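Local coordinates for probable transcriptional regulator, LysR family protein (Rhodococcus sp., PDB 2QL3) that probably acts as a LysR-type DNA-binding transcriptional regulator, of which this chain is the C-terminal effector-binding domain, at residues T76-P88 and V145-R157. Sequence-based numbering, arbitrary orientation.
Sequences TREPMVVLGAEHP and VGRGLGWTLLLQR. With PO4 (phosphate ion), chain R.
Selenomethionine Met80 holds CG between its backbone N and carbonyl carbon (chi1 72°); the next torsion swings SE across to Arg157, and the turn about the CG-SE bond brings Met80 CE to 3.6 Å from Leu154 O. Met80 SE lies 3.6 Å from Arg157 CB, their side chains crossing at about a right angle. Val82, with CG2 anti to the carbonyl carbon, sets that methyl 3.8 Å from Leu154 CD1. Met80, Val82, Thr152 and Leu154 share one face of an antiparallel pairing between the end of strand 69-84 and short strand 152-154. Met80 and Leu154 exchange both N-H...O=C bonds, as do Val82 and Thr152; the bond from Val82 N to Thr152 O (3.0 Å) arrives from above the carbonyl plane. Val81 and Leu153 form the intervening non-hydrogen-bonded pair, where Leu153 meets helix 114-125. Arg77 CB lies 3.4 Å from Leu155 O, and its guanidinium comes alongside Gln156 and Arg157, with Arg157 O at its edge, in plane. Leu83 CD1 lies 3.6 Å from Trp151 CB, while Val145, ending helix 138-147, places CG1 3.3 Å from Val82 O. A water takes the N-H of Gly84 and donates to the carbonyls of Val145 and Gly150. Strand 169-173 flanks the other edge, so 152-154 extends the sheet of one periplasmic-binding-protein-like lobe. Backbone bonds thus fix the register, whereas Arg77 NE is buried without a partner, probably at some cost.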
ATOM      1  N   THR A  76      -5.934  -8.566 -18.628  1.00 32.60           N
ATOM      2  CA  THR A  76      -5.382  -9.816 -18.182  1.00 32.95           C
ATOM      3  C   THR A  76      -3.881  -9.587 -17.942  1.00 32.71           C
ATOM      4  O   THR A  76      -3.244  -8.836 -18.667  1.00 32.16           O
ATOM      5  CB  THR A  76      -5.532 -10.891 -19.244  1.00 32.79           C
ATOM      6  OG1 THR A  76      -6.918 -11.138 -19.471  1.00 36.93           O
ATOM      7  CG2 THR A  76      -4.959 -12.178 -18.750  1.00 34.19           C
ATOM      8  N   ARG A  77      -3.317 -10.240 -16.954  1.00 32.03           N
ATOM      9  CA  ARG A  77      -1.871 -10.096 -16.733  1.00 34.48           C
ATOM     10  C   ARG A  77      -1.294 -11.373 -16.263  1.00 32.39           C
ATOM     11  O   ARG A  77      -1.880 -12.093 -15.475  1.00 32.61           O
ATOM     12  CB  ARG A  77      -1.549  -9.022 -15.676  1.00 36.33           C
ATOM     13  CG  ARG A  77      -2.224  -7.676 -15.930  1.00 39.98           C
ATOM     14  CD  ARG A  77      -1.226  -6.678 -16.422  1.00 46.21           C
ATOM     15  NE  ARG A  77      -0.976  -5.685 -15.375  1.00 48.68           N
ATOM     16  CZ  ARG A  77       0.124  -4.919 -15.281  1.00 47.58           C
ATOM     17  NH1 ARG A  77       1.103  -5.020 -16.195  1.00 45.71           N
ATOM     18  NH2 ARG A  77       0.222  -4.038 -14.281  1.00 37.30           N
ATOM     19  N   GLU A  78      -0.109 -11.621 -16.759  1.00 33.49           N
ATOM     20  CA  GLU A  78       0.745 -12.727 -16.371  1.00 34.03           C
ATOM     21  C   GLU A  78       1.417 -12.440 -15.017  1.00 32.66           C
ATOM     22  O   GLU A  78       1.985 -11.385 -14.849  1.00 32.78           O
ATOM     23  CB  GLU A  78       1.824 -12.787 -17.435  1.00 35.85           C
ATOM     24  CG  GLU A  78       1.679 -13.818 -18.505  1.00 40.89           C
ATOM     25  CD  GLU A  78       2.735 -14.906 -18.324  1.00 48.77           C
ATOM     26  OE1 GLU A  78       2.307 -16.066 -18.101  1.00 52.38           O
ATOM     27  OE2 GLU A  78       3.979 -14.608 -18.399  1.00 46.69           O
ATOM     28  N   PRO A  79       1.374 -13.383 -14.056  1.00 31.95           N
ATOM     29  CA  PRO A  79       2.296 -13.204 -12.898  1.00 31.55           C
ATOM     30  C   PRO A  79       3.747 -13.065 -13.371  1.00 31.05           C
ATOM     31  O   PRO A  79       4.137 -13.734 -14.360  1.00 30.97           O
ATOM     32  CB  PRO A  79       2.174 -14.506 -12.099  1.00 30.92           C
ATOM     33  CG  PRO A  79       0.920 -15.183 -12.635  1.00 31.94           C
ATOM     34  CD  PRO A  79       0.539 -14.600 -13.965  1.00 30.67           C
HETATM   35  N   MSE A  80       4.507 -12.205 -12.675  1.00 29.58           N
HETATM   36  CA  MSE A  80       5.936 -11.954 -12.916  1.00 29.67           C
HETATM   37  C   MSE A  80       6.786 -12.036 -11.632  1.00 28.55           C
HETATM   38  O   MSE A  80       6.317 -11.827 -10.514  1.00 26.01           O
HETATM   39  CB  MSE A  80       6.156 -10.602 -13.594  1.00 30.86           C
HETATM   40  CG  MSE A  80       5.920  -9.379 -12.698  1.00 34.62           C
HETATM   41 SE   MSE A  80       5.154  -7.835 -13.704  0.50 34.33          SE
HETATM   42  CE  MSE A  80       3.229  -8.230 -13.690  1.00 38.12           C
ATOM     43  N   VAL A  81       8.035 -12.419 -11.821  1.00 27.32           N
ATOM     44  CA  VAL A  81       9.010 -12.382 -10.752  1.00 26.61           C
ATOM     45  C   VAL A  81       9.584 -10.966 -10.648  1.00 26.09           C
ATOM     46  O   VAL A  81       9.753 -10.312 -11.671  1.00 25.16           O
ATOM     47  CB  VAL A  81      10.141 -13.491 -10.964  1.00 24.50           C
ATOM     48  CG1 VAL A  81      11.352 -13.186 -10.149  1.00 23.17           C
ATOM     49  CG2 VAL A  81       9.570 -14.819 -10.498  1.00 26.20           C
ATOM     50  N   VAL A  82       9.831 -10.511  -9.407  1.00 24.63           N
ATOM     51  CA  VAL A  82      10.423  -9.222  -9.174  1.00 23.77           C
ATOM     52  C   VAL A  82      11.597  -9.452  -8.285  1.00 24.90           C
ATOM     53  O   VAL A  82      11.490 -10.156  -7.271  1.00 25.41           O
ATOM     54  CB  VAL A  82       9.375  -8.167  -8.617  1.00 24.99           C
ATOM     55  CG1 VAL A  82       9.955  -6.763  -8.621  1.00 21.79           C
ATOM     56  CG2 VAL A  82       8.067  -8.199  -9.421  1.00 24.55           C
ATOM     57  N   LEU A  83      12.743  -8.905  -8.708  1.00 26.07           N
ATOM     58  CA  LEU A  83      14.059  -9.070  -8.068  1.00 26.18           C
ATOM     59  C   LEU A  83      14.644  -7.692  -7.764  1.00 25.95           C
ATOM     60  O   LEU A  83      14.277  -6.667  -8.401  1.00 25.42           O
ATOM     61  CB  LEU A  83      15.035  -9.691  -9.054  1.00 27.44           C
ATOM     62  CG  LEU A  83      15.092 -11.207  -9.274  1.00 30.17           C
ATOM     63  CD1 LEU A  83      14.019 -12.015  -8.549  1.00 30.44           C
ATOM     64  CD2 LEU A  83      15.302 -11.575 -10.743  1.00 30.32           C
ATOM     65  N   GLY A  84      15.527  -7.666  -6.775  1.00 25.27           N
ATOM     66  CA  GLY A  84      16.372  -6.517  -6.523  1.00 24.20           C
ATOM     67  C   GLY A  84      17.528  -6.581  -7.510  1.00 24.66           C
ATOM     68  O   GLY A  84      17.868  -7.662  -8.016  1.00 24.52           O
ATOM     69  N   ALA A  85      18.119  -5.422  -7.773  1.00 23.73           N
ATOM     70  CA  ALA A  85      19.153  -5.270  -8.800  1.00 25.94           C
ATOM     71  C   ALA A  85      20.440  -6.060  -8.508  1.00 27.39           C
ATOM     72  O   ALA A  85      21.167  -6.393  -9.436  1.00 27.35           O
ATOM     73  CB  ALA A  85      19.479  -3.807  -9.006  1.00 23.35           C
ATOM     74  N   GLU A  86      20.690  -6.337  -7.225  1.00 28.86           N
ATOM     75  CA  GLU A  86      21.858  -7.104  -6.762  1.00 32.34           C
ATOM     76  C   GLU A  86      21.526  -8.596  -6.584  1.00 31.97           C
ATOM     77  O   GLU A  86      22.389  -9.386  -6.152  1.00 31.86           O
ATOM     78  CB  GLU A  86      22.357  -6.525  -5.428  1.00 32.21           C
ATOM     79  CG  GLU A  86      22.930  -5.123  -5.565  1.00 35.59           C
ATOM     80  CD  GLU A  86      23.303  -4.488  -4.230  1.00 37.19           C
ATOM     81  OE1 GLU A  86      23.392  -5.193  -3.208  1.00 46.89           O
ATOM     82  OE2 GLU A  86      23.517  -3.270  -4.191  1.00 42.60           O
ATOM     83  N   HIS A  87      20.284  -8.973  -6.883  1.00 30.97           N
ATOM     84  CA  HIS A  87      19.877 -10.355  -6.740  1.00 33.11           C
ATOM     85  C   HIS A  87      20.706 -11.309  -7.624  1.00 34.40           C
ATOM     86  O   HIS A  87      20.944 -11.021  -8.805  1.00 33.94           O
ATOM     87  CB  HIS A  87      18.393 -10.527  -7.011  1.00 32.06           C
ATOM     88  CG  HIS A  87      17.867 -11.873  -6.626  1.00 32.43           C
ATOM     89  ND1 HIS A  87      17.150 -12.083  -5.466  1.00 31.47           N
ATOM     90  CD2 HIS A  87      17.960 -13.079  -7.234  1.00 28.59           C
ATOM     91  CE1 HIS A  87      16.826 -13.357  -5.374  1.00 29.27           C
ATOM     92  NE2 HIS A  87      17.290 -13.979  -6.444  1.00 31.07           N
ATOM     93  N   PRO A  88      21.147 -12.450  -7.045  1.00 36.38           N
ATOM     94  CA  PRO A  88      21.823 -13.518  -7.765  1.00 36.78           C
ATOM     95  C   PRO A  88      21.217 -13.727  -9.169  1.00 37.22           C
ATOM     96  O   PRO A  88      21.945 -13.724 -10.164  1.00 36.81           O
ATOM     97  CB  PRO A  88      21.554 -14.730  -6.875  1.00 37.36           C
ATOM     98  CG  PRO A  88      21.615 -14.157  -5.502  1.00 36.55           C
ATOM     99  CD  PRO A  88      21.006 -12.775  -5.612  1.00 37.65           C
ATOM    100  N   VAL A 145      11.926  -6.261  -1.762  1.00 25.31           N
ATOM    101  CA  VAL A 145      12.665  -6.889  -2.860  1.00 24.21           C
ATOM    102  C   VAL A 145      13.728  -5.923  -3.456  1.00 24.30           C
ATOM    103  O   VAL A 145      14.857  -6.338  -3.754  1.00 25.28           O
ATOM    104  CB  VAL A 145      11.654  -7.410  -3.960  1.00 24.33           C
ATOM    105  CG1 VAL A 145      12.352  -7.749  -5.221  1.00 25.62           C
ATOM    106  CG2 VAL A 145      10.877  -8.664  -3.432  1.00 24.73           C
ATOM    107  N   GLY A 146      13.389  -4.646  -3.635  1.00 24.17           N
ATOM    108  CA  GLY A 146      14.316  -3.687  -4.242  1.00 24.09           C
ATOM    109  C   GLY A 146      15.549  -3.495  -3.352  1.00 25.61           C
ATOM    110  O   GLY A 146      16.661  -3.309  -3.829  1.00 24.35           O
ATOM    111  N   ARG A 147      15.330  -3.559  -2.038  1.00 26.75           N
ATOM    112  CA  ARG A 147      16.390  -3.493  -1.040  1.00 26.71           C
ATOM    113  C   ARG A 147      17.215  -4.806  -0.867  1.00 27.14           C
ATOM    114  O   ARG A 147      18.261  -4.778  -0.305  1.00 28.64           O
ATOM    115  CB  ARG A 147      15.812  -2.965   0.307  1.00 25.78           C
ATOM    116  CG  ARG A 147      16.810  -2.887   1.429  1.00 27.23           C
ATOM    117  CD  ARG A 147      17.983  -1.903   1.178  1.00 27.18           C
ATOM    118  NE  ARG A 147      17.514  -0.517   1.053  1.00 31.59           N
ATOM    119  CZ  ARG A 147      18.289   0.570   1.087  1.00 31.18           C
ATOM    120  NH1 ARG A 147      19.603   0.469   1.245  1.00 31.69           N
ATOM    121  NH2 ARG A 147      17.746   1.780   0.990  1.00 30.33           N
ATOM    122  N   GLY A 148      16.760  -5.939  -1.376  1.00 27.74           N
ATOM    123  CA  GLY A 148      17.566  -7.141  -1.347  1.00 27.38           C
ATOM    124  C   GLY A 148      17.091  -8.187  -0.352  1.00 27.70           C
ATOM    125  O   GLY A 148      17.796  -9.166  -0.131  1.00 28.02           O
ATOM    126  N   LEU A 149      15.910  -7.994   0.255  1.00 25.84           N
ATOM    127  CA  LEU A 149      15.418  -8.914   1.292  1.00 24.99           C
ATOM    128  C   LEU A 149      14.764 -10.210   0.763  1.00 25.97           C
ATOM    129  O   LEU A 149      14.454 -11.137   1.548  1.00 27.52           O
ATOM    130  CB  LEU A 149      14.441  -8.141   2.209  1.00 25.38           C
ATOM    131  CG  LEU A 149      15.039  -7.020   3.051  1.00 21.38           C
ATOM    132  CD1 LEU A 149      13.910  -6.184   3.632  1.00 20.97           C
ATOM    133  CD2 LEU A 149      15.829  -7.635   4.197  1.00 25.09           C
ATOM    134  N   GLY A 150      14.516 -10.270  -0.545  1.00 23.80           N
ATOM    135  CA  GLY A 150      14.214 -11.516  -1.226  1.00 23.04           C
ATOM    136  C   GLY A 150      13.643 -11.271  -2.647  1.00 24.53           C
ATOM    137  O   GLY A 150      13.886 -10.245  -3.236  1.00 23.98           O
ATOM    138  N   TRP A 151      12.953 -12.263  -3.212  1.00 24.04           N
ATOM    139  CA  TRP A 151      12.312 -12.134  -4.505  1.00 25.29           C
ATOM    140  C   TRP A 151      10.812 -12.196  -4.245  1.00 24.66           C
ATOM    141  O   TRP A 151      10.380 -12.790  -3.238  1.00 24.18           O
ATOM    142  CB  TRP A 151      12.763 -13.276  -5.446  1.00 24.94           C
ATOM    143  CG  TRP A 151      12.466 -14.692  -4.961  1.00 23.27           C
ATOM    144  CD1 TRP A 151      13.293 -15.489  -4.204  1.00 24.26           C
ATOM    145  CD2 TRP A 151      11.287 -15.461  -5.202  1.00 23.99           C
ATOM    146  NE1 TRP A 151      12.698 -16.701  -3.969  1.00 25.33           N
ATOM    147  CE2 TRP A 151      11.462 -16.709  -4.558  1.00 23.57           C
ATOM    148  CE3 TRP A 151      10.084 -15.216  -5.894  1.00 26.25           C
ATOM    149  CZ2 TRP A 151      10.498 -17.715  -4.596  1.00 26.19           C
ATOM    150  CZ3 TRP A 151       9.132 -16.227  -5.944  1.00 26.38           C
ATOM    151  CH2 TRP A 151       9.345 -17.467  -5.299  1.00 24.17           C
ATOM    152  N   THR A 152      10.006 -11.642  -5.146  1.00 26.38           N
ATOM    153  CA  THR A 152       8.578 -11.858  -5.046  1.00 27.05           C
ATOM    154  C   THR A 152       7.923 -12.249  -6.356  1.00 28.86           C
ATOM    155  O   THR A 152       8.557 -12.311  -7.399  1.00 29.94           O
ATOM    156  CB  THR A 152       7.821 -10.665  -4.369  1.00 27.26           C
ATOM    157  OG1 THR A 152       6.557 -11.144  -3.867  1.00 29.34           O
ATOM    158  CG2 THR A 152       7.623  -9.445  -5.345  1.00 26.16           C
ATOM    159  N   LEU A 153       6.638 -12.516  -6.299  1.00 30.17           N
ATOM    160  CA  LEU A 153       5.848 -12.528  -7.527  1.00 31.95           C
ATOM    161  C   LEU A 153       4.621 -11.677  -7.379  1.00 30.94           C
ATOM    162  O   LEU A 153       3.985 -11.692  -6.333  1.00 31.15           O
ATOM    163  CB  LEU A 153       5.513 -13.950  -7.983  1.00 33.32           C
ATOM    164  CG  LEU A 153       4.753 -14.995  -7.207  1.00 38.02           C
ATOM    165  CD1 LEU A 153       3.347 -15.069  -7.779  1.00 37.99           C
ATOM    166  CD2 LEU A 153       5.420 -16.343  -7.375  1.00 36.81           C
ATOM    167  N   LEU A 154       4.315 -10.935  -8.442  1.00 30.77           N
ATOM    168  CA  LEU A 154       3.270  -9.907  -8.450  1.00 29.52           C
ATOM    169  C   LEU A 154       2.462  -9.990  -9.730  1.00 29.70           C
ATOM    170  O   LEU A 154       2.976 -10.323 -10.808  1.00 29.16           O
ATOM    171  CB  LEU A 154       3.881  -8.487  -8.315  1.00 29.81           C
ATOM    172  CG  LEU A 154       4.631  -8.084  -6.997  1.00 26.34           C
ATOM    173  CD1 LEU A 154       5.317  -6.763  -7.174  1.00 21.44           C
ATOM    174  CD2 LEU A 154       3.794  -8.106  -5.671  1.00 24.87           C
ATOM    175  N   LEU A 155       1.183  -9.639  -9.596  1.00 30.86           N
ATOM    176  CA  LEU A 155       0.205  -9.724 -10.668  1.00 31.36           C
ATOM    177  C   LEU A 155       0.136  -8.398 -11.409  1.00 31.11           C
ATOM    178  O   LEU A 155      -0.470  -8.307 -12.479  1.00 31.24           O
ATOM    179  CB  LEU A 155      -1.188 -10.098 -10.113  1.00 31.88           C
ATOM    180  CG  LEU A 155      -1.435 -11.597  -9.901  1.00 36.03           C
ATOM    181  CD1 LEU A 155      -1.628 -12.238 -11.250  1.00 41.67           C
ATOM    182  CD2 LEU A 155      -0.264 -12.307  -9.237  1.00 42.78           C
ATOM    183  N   GLN A 156       0.703  -7.363 -10.816  1.00 29.11           N
ATOM    184  CA  GLN A 156       0.713  -6.097 -11.494  1.00 29.76           C
ATOM    185  C   GLN A 156       2.074  -5.428 -11.421  1.00 28.45           C
ATOM    186  O   GLN A 156       2.903  -5.737 -10.565  1.00 27.86           O
ATOM    187  CB  GLN A 156      -0.332  -5.173 -10.890  1.00 31.11           C
ATOM    188  CG  GLN A 156      -1.734  -5.785 -10.810  1.00 33.97           C
ATOM    189  CD  GLN A 156      -2.664  -4.801 -10.257  1.00 40.80           C
ATOM    190  OE1 GLN A 156      -2.955  -4.813  -9.043  1.00 44.41           O
ATOM    191  NE2 GLN A 156      -3.099  -3.875 -11.111  1.00 38.42           N
ATOM    192  N   ARG A 157       2.258  -4.469 -12.302  1.00 27.47           N
ATOM    193  CA  ARG A 157       3.533  -3.802 -12.464  1.00 27.35           C
ATOM    194  C   ARG A 157       3.341  -2.285 -12.520  1.00 27.40           C
ATOM    195  O   ARG A 157       2.953  -1.768 -13.536  1.00 26.38           O
ATOM    196  CB  ARG A 157       4.248  -4.303 -13.723  1.00 26.79           C
ATOM    197  CG  ARG A 157       5.400  -3.403 -14.114  1.00 25.80           C
ATOM    198  CD  ARG A 157       6.687  -4.024 -14.463  1.00 32.33           C
ATOM    199  NE  ARG A 157       6.863  -4.315 -15.871  1.00 35.07           N
ATOM    200  CZ  ARG A 157       8.006  -4.244 -16.567  1.00 35.07           C
ATOM    201  NH1 ARG A 157       7.975  -4.601 -17.841  1.00 37.94           N
ATOM    202  NH2 ARG A 157       9.161  -3.814 -16.068  1.00 30.35           N
TER
HETATM  203  P   PO4 R1674      -5.451  -7.097 -21.983  1.00 78.21           P
HETATM  204  O1  PO4 R1674      -5.166  -8.096 -23.090  1.00 79.55           O
HETATM  205  O2  PO4 R1674      -6.930  -6.736 -22.004  1.00 79.90           O
HETATM  206  O3  PO4 R1674      -5.078  -7.760 -20.691  1.00 78.93           O
HETATM  207  O4  PO4 R1674      -4.633  -5.820 -22.103  1.00 79.19           O
HETATM  208  O   HOH W   1      15.974  -8.908  -4.223  1.00 23.50           O
HETATM  209  O   HOH W   2      17.426  -2.920  -6.275  1.00 19.72           O